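Local coordinates for protein ZmpA Glycopeptidase (Clostridium perfringens, PDB 6XSX) that is an M60-family metalloprotease that probably cleaves glycosylated polypeptides, with this chain representing its catalytic module, at residues 52-57 and 174-179; 57-62 and 141-146; 76-81 and 118-123. All blocks are in the same frame, centred on the assembly; numbering follows the deposited sequence.

Contact 1 of 3, residues 52-57 and 174-179; sequences GYAVKS and QLPDVF
The ammonium group of Lys56 meets the side-chain amide of Gln174, NZ donating to OE1 across 2.7 Å, where the C-terminal end of strand 49-56, inside the mixed beta-sheet of the M60 peptidase module, faces the loop between helix 155-171 and strand 179-182. NZ approaches in the plane of the amide carbonyl, with a C=O...N angle of 146°. The extended Lys56 chain crosses that of Gln174 at about a right angle, its CE lying 3.7 Å from Gln174 CB and 4.0 Å from Leu175 CD2. A chi1 of -61° sets Lys56 CG beside its own backbone N, and from there the straight chain reaches the loop. Two residues earlier in the strand, Ala54 points its methyl at the proline ring, CB to CG of Pro176 being 3.7 Å.

Asp172 positions the polar end: its OD2 forms a salt bridge with Lys56 NZ while its OD1 accepts from the backbone N of Gln174, as in an Asx turn. One carboxylate thus holds both partners of the Lys56-Gln174 bond, and its charge probably helps to balance that of the lysine. Leu175 rests on Tyr165 and Leu168 of helix 155-171, and Tyr165 OH is hydrogen-bonded to Pro176 O.

Contact 2 of 3, residues 57-62 and 141-146; sequences SGQVIT and GAINYP
Gln59 NE2 donates to the carbonyl oxygen of Gly141 over 2.9 Å, joining the turn between strands 49-56 and 60-66 to the short link between strands 136-140 and 143-149. The bond is noticeably bent, with an N-H...O angle of 132°. Its geometry is uneven as well: Gly141 O sits close to the plane of the Gln59 amide, whereas NE2 stands above the plane of the glycine carbonyl, about 40° out of it. The other end of the amide is also held, since Gln59 OE1 accepts from the backbone N of Lys56. With chi1 at 85°, CG is wedged between the backbone N and the carbonyl carbon of Gln59, and the chain then runs extended to bring the amide across to Gly141.

The CD1 end of Ile143 reaches the same amide, 3.8 Å from Gln59 OE1. At Gly141 itself, the CG2 branch of Ile61 comes within 4.3 Å of the carbonyl O and only grazes Ala142, its distance to Ala142 CB being 4.5 Å. Ile61 and Gly141 are nearest in backbone terms, their CA atoms 5.1 Å apart, and antiparallel pairing of strands 60-66 and 136-140 begins just beyond, with backbone bonding between Thr62 and Glu140.

Both segments lie where the chain passes between the four-stranded antiparallel sheet, to which strands 60-66 and 136-140 belong, and the larger mixed sheet that holds 49-56 and 143-149. Ile61 also packs on Val55 and Leu120 of the larger sheet, adding to the apolar contact between the two sheets. The two bonds made by Gln59 differ in kind, one given by the nitrogen and one taken by the oxygen; together they probably set which way round the amide lies and limit its rotation, although the bond to Gly141 is bent.

Contact 3 of 3, residues 76-81 and 118-123; sequences LVFKQM and GVLYTS
Val77 and Tyr121 exchange both backbone hydrogen bonds, Val77 N giving to Tyr121 O at 2.7 Å and Tyr121 N to Val77 O at 2.9 Å. Two residues on, Lys79 and Val119 repeat the exchange, with Lys79 N to Val119 O at 2.9 Å and Val119 N to Lys79 O at 3.1 Å. Leu120 CA, between the two pairs, brings its hydrogen to Val77 O, and Gly118 CA, beyond the second, to Lys79 O. Strands 75-80 and 117-123 are thus antiparallel neighbours in the large mixed sheet; the outward backbone groups of Gly118 and Leu120 pair with Val55 and Tyr53 of strand 49-56, and those of Leu76 and Phe78 with Ile91 and Val89 of strand 88-91. On the face bearing Val77 and Tyr121, the side chains of Lys79 and Tyr121 run side by side, Lys79 CB 3.7 Å from Tyr121 CE2. Bends at chi2 (-92°) and chi4 fold the lysine back, so that NZ donates to Gln80 O at 2.8 Å and also to Asn86 O. Tyr121 OH is hydrogen-bonded to Asp180 OD2. On the opposite face, Leu76 CD2 meets Leu120 CD1, while Gly118 N lies at the edge of the Phe78 ring, near CE1. Gln80 NE2 gives to Met81 O and Ala115 O, and its OE1 accepts from Ala117 N.

From the N terminus, the chain lays down strand 49-56, which opens contact 1, and turns at Ser57, shared with contact 2, into strand 60-66. Strand 75-80 then opens contact 3, which closes first, when strand 117-123 returns after 36 intervening residues. Contact 2 closes next, at 141-146, and contact 1 last, at 174-179, after helix 155-171. The three loops are therefore nested without crossing. Strand 49-56 lies between 117-123 and 143-149 in the mixed sheet, and Ala54 N probably bonds to Ile143 O, tying contact 1 to contact 2. Contact 2 adds the four-stranded sheet, and contact 1 the loop that follows the helix.

Contact 1 of 3, residues 52-57 and 174-179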
loop_
_atom_site.group_PDB
_atom_site.type_symbol
_atom_site.label_atom_id
_atom_site.label_comp_id
_atom_site.label_asym_id
_atom_site.label_seq_id
_atom_site.Cartn_x
_atom_site.Cartn_y
_atom_site.Cartn_z
ATOM N N GLY A 52 -7.795 3.580 26.320
ATOM C CA GLY A 52 -8.453 2.363 26.771
ATOM C C GLY A 52 -9.866 2.605 27.310
ATOM O O GLY A 52 -10.462 1.688 27.886
ATOM N N TYR A 53 -10.403 3.820 27.089
ATOM C CA TYR A 53 -11.721 4.177 27.591
ATOM C C TYR A 53 -12.777 4.199 26.490
ATOM O O TYR A 53 -12.543 4.720 25.398
ATOM C CB TYR A 53 -11.717 5.545 28.275
ATOM C CG TYR A 53 -10.936 5.579 29.565
ATOM C CD1 TYR A 53 -11.219 4.695 30.601
ATOM C CD2 TYR A 53 -9.908 6.491 29.742
ATOM C CE1 TYR A 53 -10.491 4.716 31.783
ATOM C CE2 TYR A 53 -9.173 6.525 30.919
ATOM C CZ TYR A 53 -9.460 5.631 31.936
ATOM O OH TYR A 53 -8.742 5.666 33.094
ATOM N N ALA A 54 -13.953 3.663 26.842
ATOM C CA ALA A 54 -15.155 3.701 26.028
ATOM C C ALA A 54 -16.160 4.655 26.660
ATOM O O ALA A 54 -16.210 4.781 27.881
ATOM C CB ALA A 54 -15.749 2.319 25.905
ATOM N N VAL A 55 -16.966 5.298 25.808
ATOM C CA VAL A 55 -18.032 6.180 26.255
ATOM C C VAL A 55 -19.258 5.976 25.364
ATOM O O VAL A 55 -19.142 5.488 24.238
ATOM C CB VAL A 55 -17.575 7.655 26.248
ATOM C CG1 VAL A 55 -16.612 7.958 27.391
ATOM C CG2 VAL A 55 -16.955 8.044 24.909
ATOM N N LYS A 56 -20.421 6.365 25.903
ATOM C CA LYS A 56 -21.676 6.457 25.182
ATOM C C LYS A 56 -21.905 7.914 24.795
ATOM O O LYS A 56 -21.644 8.808 25.597
ATOM C CB LYS A 56 -22.834 6.031 26.094
ATOM C CG LYS A 56 -22.764 4.605 26.609
ATOM C CD LYS A 56 -23.876 4.254 27.568
ATOM C CE LYS A 56 -23.703 2.852 28.122
ATOM N NZ LYS A 56 -24.897 2.405 28.878
ATOM N N SER A 57 -22.429 8.140 23.577
ATOM C CA SER A 57 -22.845 9.473 23.173
ATOM C C SER A 57 -23.801 10.032 24.225
ATOM O O SER A 57 -24.676 9.316 24.696
ATOM C CB SER A 57 -23.459 9.472 21.785
ATOM O OG SER A 57 -22.443 9.351 20.780
ATOM N N GLN A 174 -25.850 -0.613 24.754
ATOM C CA GLN A 174 -25.567 0.785 24.454
ATOM C C GLN A 174 -24.057 1.032 24.402
ATOM O O GLN A 174 -23.638 2.103 23.951
ATOM C CB GLN A 174 -26.105 1.727 25.537
ATOM C CG GLN A 174 -27.617 1.924 25.564
ATOM C CD GLN A 174 -28.057 2.709 26.785
ATOM O OE1 GLN A 174 -27.342 2.823 27.791
ATOM N NE2 GLN A 174 -29.264 3.253 26.722
ATOM N N LEU A 175 -23.258 0.091 24.940
ATOM C CA LEU A 175 -21.800 0.190 24.912
ATOM C C LEU A 175 -21.283 -0.046 23.492
ATOM O O LEU A 175 -21.909 -0.773 22.730
ATOM C CB LEU A 175 -21.192 -0.857 25.853
ATOM C CG LEU A 175 -21.277 -0.557 27.348
ATOM C CD1 LEU A 175 -20.830 -1.771 28.149
ATOM C CD2 LEU A 175 -20.426 0.649 27.718
ATOM N N PRO A 176 -20.107 0.504 23.088
ATOM C CA PRO A 176 -19.571 0.246 21.749
ATOM C C PRO A 176 -18.999 -1.172 21.659
ATOM O O PRO A 176 -18.322 -1.630 22.577
ATOM C CB PRO A 176 -18.440 1.277 21.636
ATOM C CG PRO A 176 -17.944 1.403 23.055
ATOM C CD PRO A 176 -19.205 1.336 23.905
ATOM N N ASP A 177 -19.288 -1.860 20.546
ATOM C CA ASP A 177 -18.682 -3.148 20.241
ATOM C C ASP A 177 -17.325 -2.872 19.589
ATOM O O ASP A 177 -17.261 -2.609 18.389
ATOM C CB ASP A 177 -19.601 -3.990 19.338
ATOM C CG ASP A 177 -19.168 -5.444 19.155
ATOM O OD1 ASP A 177 -18.070 -5.811 19.639
ATOM O OD2 ASP A 177 -19.928 -6.209 18.517
ATOM N N VAL A 178 -16.248 -2.918 20.382
ATOM C CA VAL A 178 -14.963 -2.421 19.909
ATOM C C VAL A 178 -13.811 -3.185 20.557
ATOM O O VAL A 178 -13.849 -3.440 21.760
ATOM C CB VAL A 178 -14.794 -0.904 20.152
ATOM C CG1 VAL A 178 -14.930 -0.530 21.625
ATOM C CG2 VAL A 178 -13.465 -0.392 19.620
ATOM N N PHE A 179 -12.776 -3.474 19.744
ATOM C CA PHE A 179 -11.469 -3.922 20.212
ATOM C C PHE A 179 -10.374 -3.247 19.390
ATOM O O PHE A 179 -10.448 -3.232 18.156
ATOM C CB PHE A 179 -11.353 -5.447 20.107
ATOM C CG PHE A 179 -9.987 -5.987 20.433
ATOM C CD1 PHE A 179 -9.547 -6.068 21.749
ATOM C CD2 PHE A 179 -9.132 -6.408 19.426
ATOM C CE1 PHE A 179 -8.281 -6.556 22.046
ATOM C CE2 PHE A 179 -7.864 -6.887 19.720
ATOM C CZ PHE A 179 -7.444 -6.973 21.031
#

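Contact 2 of 3, residues 57-62 and 141-146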
loop_
_atom_site.group_PDB
_atom_site.type_symbol
_atom_site.label_atom_id
_atom_site.label_comp_id
_atom_site.label_asym_id
_atom_site.label_seq_id
_atom_site.Cartn_x
_atom_site.Cartn_y
_atom_site.Cartn_z
ATOM N N SER A 57 -22.429 8.140 23.577
ATOM C CA SER A 57 -22.845 9.473 23.173
ATOM C C SER A 57 -23.801 10.032 24.225
ATOM O O SER A 57 -24.676 9.316 24.696
ATOM C CB SER A 57 -23.459 9.472 21.785
ATOM O OG SER A 57 -22.443 9.351 20.780
ATOM N N GLY A 58 -23.617 11.306 24.596
ATOM C CA GLY A 58 -24.534 11.949 25.524
ATOM C C GLY A 58 -24.169 11.733 26.992
ATOM O O GLY A 58 -24.815 12.302 27.871
ATOM N N GLN A 59 -23.148 10.912 27.276
ATOM C CA GLN A 59 -22.715 10.788 28.661
ATOM C C GLN A 59 -21.766 11.936 29.004
ATOM O O GLN A 59 -21.177 12.562 28.123
ATOM C CB GLN A 59 -22.158 9.395 28.984
ATOM C CG GLN A 59 -20.689 9.178 28.647
ATOM C CD GLN A 59 -20.117 7.937 29.306
ATOM O OE1 GLN A 59 -20.209 6.821 28.791
ATOM N NE2 GLN A 59 -19.490 8.124 30.458
ATOM N N VAL A 60 -21.647 12.195 30.307
ATOM C CA VAL A 60 -20.716 13.168 30.848
ATOM C C VAL A 60 -19.467 12.422 31.298
ATOM O O VAL A 60 -19.558 11.343 31.880
ATOM C CB VAL A 60 -21.354 13.929 32.028
ATOM C CG1 VAL A 60 -20.346 14.811 32.757
ATOM C CG2 VAL A 60 -22.582 14.722 31.599
ATOM N N ILE A 61 -18.305 13.004 30.995
ATOM C CA ILE A 61 -17.038 12.568 31.559
ATOM C C ILE A 61 -16.358 13.811 32.119
ATOM O O ILE A 61 -16.700 14.928 31.720
ATOM C CB ILE A 61 -16.161 11.862 30.502
ATOM C CG1 ILE A 61 -15.868 12.749 29.288
ATOM C CG2 ILE A 61 -16.772 10.524 30.099
ATOM C CD1 ILE A 61 -14.672 12.303 28.459
ATOM N N THR A 62 -15.428 13.605 33.058
ATOM C CA THR A 62 -14.675 14.708 33.634
ATOM C C THR A 62 -13.192 14.465 33.379
ATOM O O THR A 62 -12.665 13.412 33.729
ATOM C CB THR A 62 -14.995 14.916 35.123
ATOM O OG1 THR A 62 -16.411 15.037 35.248
ATOM C CG2 THR A 62 -14.328 16.152 35.689
ATOM N N GLY A 141 -15.146 8.619 34.698
ATOM C CA GLY A 141 -16.532 8.340 34.356
ATOM C C GLY A 141 -16.674 7.463 33.112
ATOM O O GLY A 141 -17.791 7.225 32.645
ATOM N N ALA A 142 -15.543 6.977 32.579
ATOM C CA ALA A 142 -15.576 6.181 31.363
ATOM C C ALA A 142 -15.427 4.697 31.706
ATOM O O ALA A 142 -15.092 4.352 32.831
ATOM C CB ALA A 142 -14.528 6.661 30.381
ATOM N N ILE A 143 -15.664 3.829 30.716
ATOM C CA ILE A 143 -15.613 2.384 30.895
ATOM C C ILE A 143 -14.390 1.868 30.141
ATOM O O ILE A 143 -14.113 2.343 29.049
ATOM C CB ILE A 143 -16.902 1.741 30.328
ATOM C CG1 ILE A 143 -18.173 2.447 30.814
ATOM C CG2 ILE A 143 -16.949 0.244 30.595
ATOM C CD1 ILE A 143 -18.524 3.708 30.032
ATOM N N ASN A 144 -13.697 0.867 30.698
ATOM C CA ASN A 144 -12.591 0.216 30.010
ATOM C C ASN A 144 -13.120 -0.676 28.892
ATOM O O ASN A 144 -14.033 -1.466 29.115
ATOM C CB ASN A 144 -11.735 -0.622 30.957
ATOM C CG ASN A 144 -11.106 0.218 32.045
ATOM O OD1 ASN A 144 -10.001 0.720 31.879
ATOM N ND2 ASN A 144 -11.822 0.405 33.143
ATOM N N TYR A 145 -12.556 -0.525 27.688
ATOM C CA TYR A 145 -12.859 -1.430 26.588
ATOM C C TYR A 145 -11.598 -2.235 26.288
ATOM O O TYR A 145 -10.503 -1.773 26.586
ATOM C CB TYR A 145 -13.369 -0.666 25.356
ATOM C CG TYR A 145 -12.294 0.003 24.536
ATOM C CD1 TYR A 145 -11.858 1.278 24.861
ATOM C CD2 TYR A 145 -11.714 -0.621 23.436
ATOM C CE1 TYR A 145 -10.862 1.911 24.134
ATOM C CE2 TYR A 145 -10.698 -0.008 22.710
ATOM C CZ TYR A 145 -10.273 1.265 23.061
ATOM O OH TYR A 145 -9.306 1.929 22.362
ATOM N N PRO A 146 -11.689 -3.441 25.682
ATOM C CA PRO A 146 -10.501 -4.271 25.461
ATOM C C PRO A 146 -9.600 -3.765 24.337
ATOM O O PRO A 146 -10.057 -3.394 23.254
ATOM C CB PRO A 146 -11.053 -5.655 25.115
ATOM C CG PRO A 146 -12.452 -5.377 24.581
ATOM C CD PRO A 146 -12.925 -4.090 25.236
#

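Contact 3 of 3, residues 76-81 and 118-123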
loop_
_atom_site.group_PDB
_atom_site.type_symbol
_atom_site.label_atom_id
_atom_site.label_comp_id
_atom_site.label_asym_id
_atom_site.label_seq_id
_atom_site.Cartn_x
_atom_site.Cartn_y
_atom_site.Cartn_z
ATOM N N LEU A 76 -8.687 15.485 23.215
ATOM C CA LEU A 76 -9.289 14.166 23.204
ATOM C C LEU A 76 -9.918 13.952 21.830
ATOM O O LEU A 76 -10.435 14.902 21.226
ATOM C CB LEU A 76 -10.370 14.147 24.287
ATOM C CG LEU A 76 -10.433 12.908 25.172
ATOM C CD1 LEU A 76 -9.085 12.637 25.831
ATOM C CD2 LEU A 76 -11.510 13.093 26.236
ATOM N N VAL A 77 -9.829 12.706 21.341
ATOM C CA VAL A 77 -10.557 12.280 20.160
ATOM C C VAL A 77 -11.597 11.253 20.605
ATOM O O VAL A 77 -11.247 10.242 21.217
ATOM C CB VAL A 77 -9.613 11.724 19.071
ATOM C CG1 VAL A 77 -10.379 11.201 17.857
ATOM C CG2 VAL A 77 -8.571 12.761 18.639
ATOM N N PHE A 78 -12.876 11.565 20.345
ATOM C CA PHE A 78 -13.949 10.588 20.408
ATOM C C PHE A 78 -14.100 9.973 19.020
ATOM O O PHE A 78 -14.185 10.697 18.024
ATOM C CB PHE A 78 -15.264 11.224 20.871
ATOM C CG PHE A 78 -16.511 10.394 20.642
ATOM C CD1 PHE A 78 -16.740 9.225 21.353
ATOM C CD2 PHE A 78 -17.471 10.791 19.719
ATOM C CE1 PHE A 78 -17.881 8.461 21.137
ATOM C CE2 PHE A 78 -18.610 10.026 19.500
ATOM C CZ PHE A 78 -18.819 8.864 20.211
ATOM N N LYS A 79 -14.125 8.637 18.974
ATOM C CA LYS A 79 -14.311 7.924 17.724
ATOM C C LYS A 79 -15.530 7.016 17.861
ATOM O O LYS A 79 -15.500 6.052 18.627
ATOM C CB LYS A 79 -13.016 7.188 17.345
ATOM C CG LYS A 79 -13.001 6.507 15.970
ATOM C CD LYS A 79 -13.454 5.060 16.032
ATOM C CE LYS A 79 -13.368 4.311 14.721
ATOM N NZ LYS A 79 -14.483 4.662 13.806
ATOM N N GLN A 80 -16.595 7.358 17.125
ATOM C CA GLN A 80 -17.796 6.548 17.013
ATOM C C GLN A 80 -17.480 5.321 16.160
ATOM O O GLN A 80 -16.797 5.433 15.140
ATOM C CB GLN A 80 -18.911 7.380 16.377
ATOM C CG GLN A 80 -20.021 6.560 15.720
ATOM C CD GLN A 80 -20.941 5.873 16.702
ATOM O OE1 GLN A 80 -21.562 6.516 17.556
ATOM N NE2 GLN A 80 -21.052 4.555 16.575
ATOM N N MET A 81 -17.975 4.153 16.588
ATOM C CA MET A 81 -17.728 2.894 15.888
ATOM C C MET A 81 -18.543 2.802 14.598
ATOM O O MET A 81 -19.696 3.239 14.561
ATOM C CB MET A 81 -18.070 1.683 16.771
ATOM C CG MET A 81 -17.018 1.395 17.831
ATOM S SD MET A 81 -15.373 1.244 17.089
ATOM C CE MET A 81 -15.470 -0.400 16.385
ATOM N N GLY A 118 -18.491 4.956 21.399
ATOM C CA GLY A 118 -17.167 4.682 20.863
ATOM C C GLY A 118 -16.092 4.833 21.933
ATOM O O GLY A 118 -16.359 4.615 23.112
ATOM N N VAL A 119 -14.882 5.210 21.502
ATOM C CA VAL A 119 -13.695 5.161 22.340
ATOM C C VAL A 119 -12.988 6.520 22.302
ATOM O O VAL A 119 -13.276 7.362 21.445
ATOM C CB VAL A 119 -12.752 4.024 21.893
ATOM C CG1 VAL A 119 -13.419 2.656 21.956
ATOM C CG2 VAL A 119 -12.169 4.285 20.515
ATOM N N LEU A 120 -12.057 6.711 23.251
ATOM C CA LEU A 120 -11.274 7.930 23.373
ATOM C C LEU A 120 -9.819 7.613 23.062
ATOM O O LEU A 120 -9.279 6.621 23.555
ATOM C CB LEU A 120 -11.381 8.531 24.787
ATOM C CG LEU A 120 -12.787 8.813 25.327
ATOM C CD1 LEU A 120 -12.705 9.347 26.747
ATOM C CD2 LEU A 120 -13.547 9.800 24.448
ATOM N N TYR A 121 -9.222 8.489 22.239
ATOM C CA TYR A 121 -7.788 8.576 22.034
ATOM C C TYR A 121 -7.316 9.985 22.393
ATOM O O TYR A 121 -8.121 10.916 22.481
ATOM C CB TYR A 121 -7.444 8.289 20.571
ATOM C CG TYR A 121 -8.093 7.058 19.977
ATOM C CD1 TYR A 121 -7.793 5.789 20.449
ATOM C CD2 TYR A 121 -9.002 7.168 18.933
ATOM C CE1 TYR A 121 -8.384 4.657 19.907
ATOM C CE2 TYR A 121 -9.596 6.048 18.369
ATOM C CZ TYR A 121 -9.278 4.790 18.855
ATOM O OH TYR A 121 -9.871 3.690 18.312
ATOM N N THR A 122 -6.002 10.133 22.596
ATOM C CA THR A 122 -5.418 11.449 22.781
ATOM C C THR A 122 -4.694 11.859 21.504
ATOM O O THR A 122 -4.164 11.021 20.765
ATOM C CB THR A 122 -4.467 11.518 23.988
ATOM O OG1 THR A 122 -3.317 10.710 23.741
ATOM C CG2 THR A 122 -5.109 11.057 25.278
ATOM N N SER A 123 -4.702 13.174 21.276
ATOM C CA SER A 123 -3.917 13.815 20.242
ATOM C C SER A 123 -3.183 14.975 20.901
ATOM O O SER A 123 -3.821 15.794 21.570
ATOM C CB SER A 123 -4.810 14.295 19.135
ATOM O OG SER A 123 -4.069 15.075 18.215
#